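Local coordinates for CRISPR-associated protein, Cse2 family (Thermobifida fusca, PDB 4H79), which probably binds nucleic acid as the Cse2 (CasB) subunit of Cascade, the CRISPR-associated surveillance complex, at residues 60-72 and 81-93. Numbering follows the deposited sequence.
Sequences LWGLILDDRFYAD and MEVAENSAHIALT
Phe-69 is a knob in a hole lined by Met-81, Ala-84, Glu-85 and Ala-88, a worked example of two short helical turns packed along one long helix in the all-helical Cse2 fold. With chi1 at 176°, Phe-69 swings its ring away from its own backbone N, and Phe-69 CZ lies 4.0 Å from Ala-84 CB. The thioether of Met-81 makes oblique Met-aromatic contacts with both Phe-69 and Tyr-70. Leu-65 CD2 sits over the centre of the Phe-69 ring and also touches Ala-88 CB, while Leu-65 CD1 lies 3.7 Å from Glu-85 CG. Glu-85 runs out extended, and its OE2 accepts a very short hydrogen bond, 2.5 Å, from Tyr-70 OH, near the plane of that ring. Were Glu-85 replaced by an alanine, the phenol would probably lose its acceptor and Leu-65 CD1 the CG it packs on. Farther along, Trp-61 forms an offset edge-to-face pair with His-89, its edge toward the imidazole face, planes at 76°, and Ile-64 CG2 packs 3.9 Å from Leu-92 CG. In the second shell, Trp-16 and Phe-20 of helix 16-33 meet the Phe-69 ring. Asp-66 caps helix 67-71: its OD2 takes Arg-68 N through the anti lone pair at 2.9 Å, while Arg-68 NE meets the same oxygen on its syn side.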
loop_
_atom_site.group_PDB
_atom_site.type_symbol
_atom_site.label_atom_id
_atom_site.label_comp_id
_atom_site.label_asym_id
_atom_site.label_seq_id
_atom_site.Cartn_x
_atom_site.Cartn_y
_atom_site.Cartn_z
ATOM N N LEU A 60 -2.417 -16.878 -3.704
ATOM C CA LEU A 60 -1.305 -17.482 -4.416
ATOM C C LEU A 60 -0.233 -16.429 -4.731
ATOM O O LEU A 60 -0.501 -15.351 -5.327
ATOM C CB LEU A 60 -1.776 -18.268 -5.661
ATOM C CG LEU A 60 -0.887 -18.964 -6.712
ATOM C CD1 LEU A 60 -1.193 -20.459 -6.871
ATOM C CD2 LEU A 60 -0.995 -18.202 -8.038
ATOM N N TRP A 61 0.975 -16.767 -4.280
ATOM C CA TRP A 61 2.223 -16.109 -4.661
ATOM C C TRP A 61 2.317 -15.665 -6.093
ATOM O O TRP A 61 2.682 -14.511 -6.349
ATOM C CB TRP A 61 3.419 -17.029 -4.398
ATOM C CG TRP A 61 4.136 -16.648 -3.170
ATOM C CD1 TRP A 61 5.007 -17.422 -2.407
ATOM C CD2 TRP A 61 4.030 -15.355 -2.476
ATOM N NE1 TRP A 61 5.436 -16.712 -1.311
ATOM C CE2 TRP A 61 4.881 -15.458 -1.292
ATOM C CE3 TRP A 61 3.314 -14.155 -2.706
ATOM C CZ2 TRP A 61 5.015 -14.396 -0.386
ATOM C CZ3 TRP A 61 3.459 -13.089 -1.793
ATOM C CH2 TRP A 61 4.289 -13.212 -0.663
ATOM N N GLY A 62 2.088 -16.613 -7.018
ATOM C CA GLY A 62 2.296 -16.427 -8.469
ATOM C C GLY A 62 1.545 -15.261 -9.087
ATOM O O GLY A 62 1.973 -14.747 -10.131
ATOM N N LEU A 63 0.437 -14.847 -8.446
ATOM C CA LEU A 63 -0.353 -13.675 -8.876
ATOM C C LEU A 63 0.328 -12.386 -8.463
ATOM O O LEU A 63 0.341 -11.406 -9.203
ATOM C CB LEU A 63 -1.755 -13.647 -8.234
ATOM C CG LEU A 63 -2.799 -14.752 -8.376
ATOM C CD1 LEU A 63 -3.926 -14.549 -7.364
ATOM C CD2 LEU A 63 -3.326 -14.737 -9.803
ATOM N N ILE A 64 0.850 -12.378 -7.246
ATOM C CA ILE A 64 1.466 -11.190 -6.727
ATOM C C ILE A 64 2.864 -11.064 -7.339
ATOM O O ILE A 64 3.163 -10.039 -7.972
ATOM C CB ILE A 64 1.528 -11.251 -5.189
ATOM C CG1 ILE A 64 0.138 -11.413 -4.605
ATOM C CG2 ILE A 64 2.157 -9.994 -4.599
ATOM C CD1 ILE A 64 0.172 -11.726 -3.131
ATOM N N LEU A 65 3.688 -12.116 -7.183
ATOM C CA LEU A 65 5.164 -12.034 -7.342
ATOM C C LEU A 65 5.676 -12.944 -8.456
ATOM O O LEU A 65 5.468 -14.131 -8.423
ATOM C CB LEU A 65 5.879 -12.411 -6.035
ATOM C CG LEU A 65 5.675 -11.548 -4.792
ATOM C CD1 LEU A 65 6.489 -12.124 -3.649
ATOM C CD2 LEU A 65 6.148 -10.143 -5.108
ATOM N N ASP A 66 6.320 -12.371 -9.452
ATOM C CA ASP A 66 6.913 -13.177 -10.542
ATOM C C ASP A 66 8.407 -12.898 -10.596
ATOM O O ASP A 66 8.945 -12.135 -9.768
ATOM C CB ASP A 66 6.235 -12.904 -11.902
ATOM C CG ASP A 66 6.337 -11.431 -12.325
ATOM O OD1 ASP A 66 5.289 -10.793 -12.477
ATOM O OD2 ASP A 66 7.441 -10.883 -12.485
ATOM N N ASP A 67 9.067 -13.475 -11.598
ATOM C CA ASP A 67 10.563 -13.493 -11.614
ATOM C C ASP A 67 11.124 -12.070 -11.679
ATOM O O ASP A 67 12.273 -11.840 -11.262
ATOM C CB ASP A 67 11.088 -14.355 -12.782
ATOM C CG ASP A 67 10.359 -14.068 -14.091
ATOM O OD1 ASP A 67 9.104 -14.136 -14.163
ATOM O OD2 ASP A 67 11.055 -13.773 -15.061
ATOM N N ARG A 68 10.323 -11.107 -12.159
ATOM C CA ARG A 68 10.822 -9.717 -12.261
ATOM C C ARG A 68 11.141 -9.159 -10.884
ATOM O O ARG A 68 12.063 -8.360 -10.744
ATOM C CB ARG A 68 9.811 -8.807 -12.990
ATOM C CG ARG A 68 9.656 -9.165 -14.484
ATOM C CD ARG A 68 8.552 -8.321 -15.111
ATOM N NE ARG A 68 7.282 -8.600 -14.424
ATOM C CZ ARG A 68 6.155 -7.896 -14.565
ATOM N NH1 ARG A 68 6.113 -6.849 -15.373
ATOM N NH2 ARG A 68 5.054 -8.235 -13.902
ATOM N N PHE A 69 10.388 -9.589 -9.872
ATOM C CA PHE A 69 10.600 -9.168 -8.467
ATOM C C PHE A 69 11.948 -9.639 -7.918
ATOM O O PHE A 69 12.662 -8.867 -7.222
ATOM C CB PHE A 69 9.426 -9.675 -7.590
ATOM C CG PHE A 69 9.579 -9.390 -6.116
ATOM C CD1 PHE A 69 9.279 -8.127 -5.564
ATOM C CD2 PHE A 69 9.968 -10.388 -5.267
ATOM C CE1 PHE A 69 9.409 -7.902 -4.192
ATOM C CE2 PHE A 69 10.098 -10.173 -3.898
ATOM C CZ PHE A 69 9.826 -8.930 -3.355
ATOM N N TYR A 70 12.307 -10.903 -8.232
ATOM C CA TYR A 70 13.549 -11.530 -7.707
ATOM C C TYR A 70 14.770 -11.139 -8.522
ATOM O O TYR A 70 15.884 -11.118 -7.998
ATOM C CB TYR A 70 13.426 -13.075 -7.639
ATOM C CG TYR A 70 12.244 -13.481 -6.762
ATOM C CD1 TYR A 70 12.382 -13.488 -5.370
ATOM C CD2 TYR A 70 10.982 -13.801 -7.314
ATOM C CE1 TYR A 70 11.328 -13.839 -4.562
ATOM C CE2 TYR A 70 9.916 -14.151 -6.482
ATOM C CZ TYR A 70 10.121 -14.146 -5.100
ATOM O OH TYR A 70 9.139 -14.472 -4.205
ATOM N N ALA A 71 14.560 -10.844 -9.810
ATOM C CA ALA A 71 15.692 -10.752 -10.768
ATOM C C ALA A 71 16.603 -9.539 -10.525
ATOM O O ALA A 71 17.775 -9.581 -10.855
ATOM C CB ALA A 71 15.184 -10.735 -12.201
ATOM N N ASP A 72 16.032 -8.449 -10.007
ATOM C CA ASP A 72 16.810 -7.253 -9.751
ATOM C C ASP A 72 17.176 -7.075 -8.261
ATOM O O ASP A 72 17.815 -6.102 -7.912
ATOM C CB ASP A 72 16.081 -6.006 -10.307
ATOM C CG ASP A 72 16.568 -5.600 -11.692
ATOM O OD1 ASP A 72 17.487 -6.237 -12.259
ATOM O OD2 ASP A 72 16.016 -4.616 -12.222
ATOM N N MET A 81 14.325 -10.917 2.608
ATOM C CA MET A 81 13.531 -11.319 1.440
ATOM C C MET A 81 12.091 -11.592 1.852
ATOM O O MET A 81 11.172 -11.176 1.150
ATOM C CB MET A 81 14.138 -12.533 0.673
ATOM C CG MET A 81 13.384 -12.900 -0.610
ATOM S SD MET A 81 12.932 -11.438 -1.599
ATOM C CE MET A 81 14.395 -11.236 -2.615
ATOM N N GLU A 82 11.898 -12.274 2.992
ATOM C CA GLU A 82 10.554 -12.619 3.487
ATOM C C GLU A 82 9.749 -11.371 3.794
ATOM O O GLU A 82 8.517 -11.376 3.617
ATOM C CB GLU A 82 10.667 -13.396 4.793
ATOM C CG GLU A 82 9.709 -14.558 5.016
ATOM C CD GLU A 82 10.334 -15.647 5.899
ATOM O OE1 GLU A 82 11.535 -15.533 6.260
ATOM O OE2 GLU A 82 9.631 -16.630 6.224
ATOM N N VAL A 83 10.428 -10.348 4.340
ATOM C CA VAL A 83 9.774 -9.091 4.694
ATOM C C VAL A 83 9.390 -8.362 3.391
ATOM O O VAL A 83 8.290 -7.851 3.281
ATOM C CB VAL A 83 10.625 -8.212 5.629
ATOM C CG1 VAL A 83 9.979 -6.851 5.802
ATOM C CG2 VAL A 83 10.792 -8.894 7.000
ATOM N N ALA A 84 10.294 -8.328 2.407
ATOM C CA ALA A 84 10.005 -7.706 1.105
ATOM C C ALA A 84 8.844 -8.380 0.402
ATOM O O ALA A 84 7.975 -7.695 -0.160
ATOM C CB ALA A 84 11.237 -7.755 0.225
ATOM N N GLU A 85 8.821 -9.722 0.425
ATOM C CA GLU A 85 7.687 -10.476 -0.160
ATOM C C GLU A 85 6.379 -10.161 0.576
ATOM O O GLU A 85 5.315 -9.914 -0.039
ATOM C CB GLU A 85 7.945 -11.968 -0.076
ATOM C CG GLU A 85 9.001 -12.484 -1.017
ATOM C CD GLU A 85 9.241 -13.979 -0.845
ATOM O OE1 GLU A 85 8.954 -14.573 0.224
ATOM O OE2 GLU A 85 9.747 -14.598 -1.788
ATOM N N ASN A 86 6.451 -10.166 1.905
ATOM C CA ASN A 86 5.295 -9.773 2.702
ATOM C C ASN A 86 4.809 -8.315 2.466
ATOM O O ASN A 86 3.587 -8.028 2.384
ATOM C CB ASN A 86 5.562 -10.051 4.185
ATOM C CG ASN A 86 4.286 -10.001 5.008
ATOM O OD1 ASN A 86 3.177 -10.390 4.548
ATOM N ND2 ASN A 86 4.416 -9.491 6.220
ATOM N N SER A 87 5.753 -7.399 2.324
ATOM C CA SER A 87 5.425 -6.008 2.005
ATOM C C SER A 87 4.714 -5.879 0.676
ATOM O O SER A 87 3.736 -5.126 0.593
ATOM C CB SER A 87 6.676 -5.132 2.027
ATOM O OG SER A 87 7.290 -5.196 3.315
ATOM N N ALA A 88 5.207 -6.575 -0.354
ATOM C CA ALA A 88 4.533 -6.613 -1.674
ATOM C C ALA A 88 3.151 -7.231 -1.559
ATOM O O ALA A 88 2.154 -6.727 -2.147
ATOM C CB ALA A 88 5.335 -7.419 -2.692
ATOM N N HIS A 89 3.069 -8.304 -0.786
ATOM C CA HIS A 89 1.762 -8.987 -0.583
ATOM C C HIS A 89 0.736 -8.063 0.092
ATOM O O HIS A 89 -0.472 -7.958 -0.350
ATOM C CB HIS A 89 2.009 -10.236 0.290
ATOM C CG HIS A 89 0.754 -11.014 0.584
ATOM N ND1 HIS A 89 -0.261 -11.095 -0.306
ATOM C CD2 HIS A 89 0.359 -11.740 1.700
ATOM C CE1 HIS A 89 -1.248 -11.840 0.198
ATOM N NE2 HIS A 89 -0.872 -12.246 1.426
ATOM N N ILE A 90 1.170 -7.364 1.165
ATOM C CA ILE A 90 0.255 -6.409 1.844
ATOM C C ILE A 90 -0.177 -5.273 0.881
ATOM O O ILE A 90 -1.378 -4.908 0.817
ATOM C CB ILE A 90 0.908 -5.803 3.133
ATOM C CG1 ILE A 90 1.180 -6.925 4.147
ATOM C CG2 ILE A 90 0.033 -4.688 3.721
ATOM C CD1 ILE A 90 2.147 -6.538 5.283
ATOM N N ALA A 91 0.812 -4.704 0.162
ATOM C CA ALA A 91 0.483 -3.593 -0.739
ATOM C C ALA A 91 -0.536 -4.017 -1.792
ATOM O O ALA A 91 -1.492 -3.248 -2.083
ATOM C CB ALA A 91 1.741 -3.029 -1.400
ATOM N N LEU A 92 -0.300 -5.166 -2.444
ATOM C CA LEU A 92 -1.235 -5.665 -3.490
ATOM C C LEU A 92 -2.604 -5.940 -2.931
ATOM O O LEU A 92 -3.619 -5.638 -3.603
ATOM C CB LEU A 92 -0.710 -6.966 -4.126
ATOM C CG LEU A 92 0.046 -6.776 -5.455
ATOM C CD1 LEU A 92 -0.857 -6.279 -6.587
ATOM C CD2 LEU A 92 1.133 -5.816 -5.294
ATOM N N THR A 93 -2.646 -6.511 -1.714
ATOM C CA THR A 93 -3.997 -6.828 -1.068
ATOM C C THR A 93 -4.703 -5.535 -0.772
ATOM O O THR A 93 -5.927 -5.386 -1.019
ATOM C CB THR A 93 -3.747 -7.600 0.255
ATOM O OG1 THR A 93 -3.064 -8.833 -0.092
ATOM C CG2 THR A 93 -5.079 -7.937 0.954
#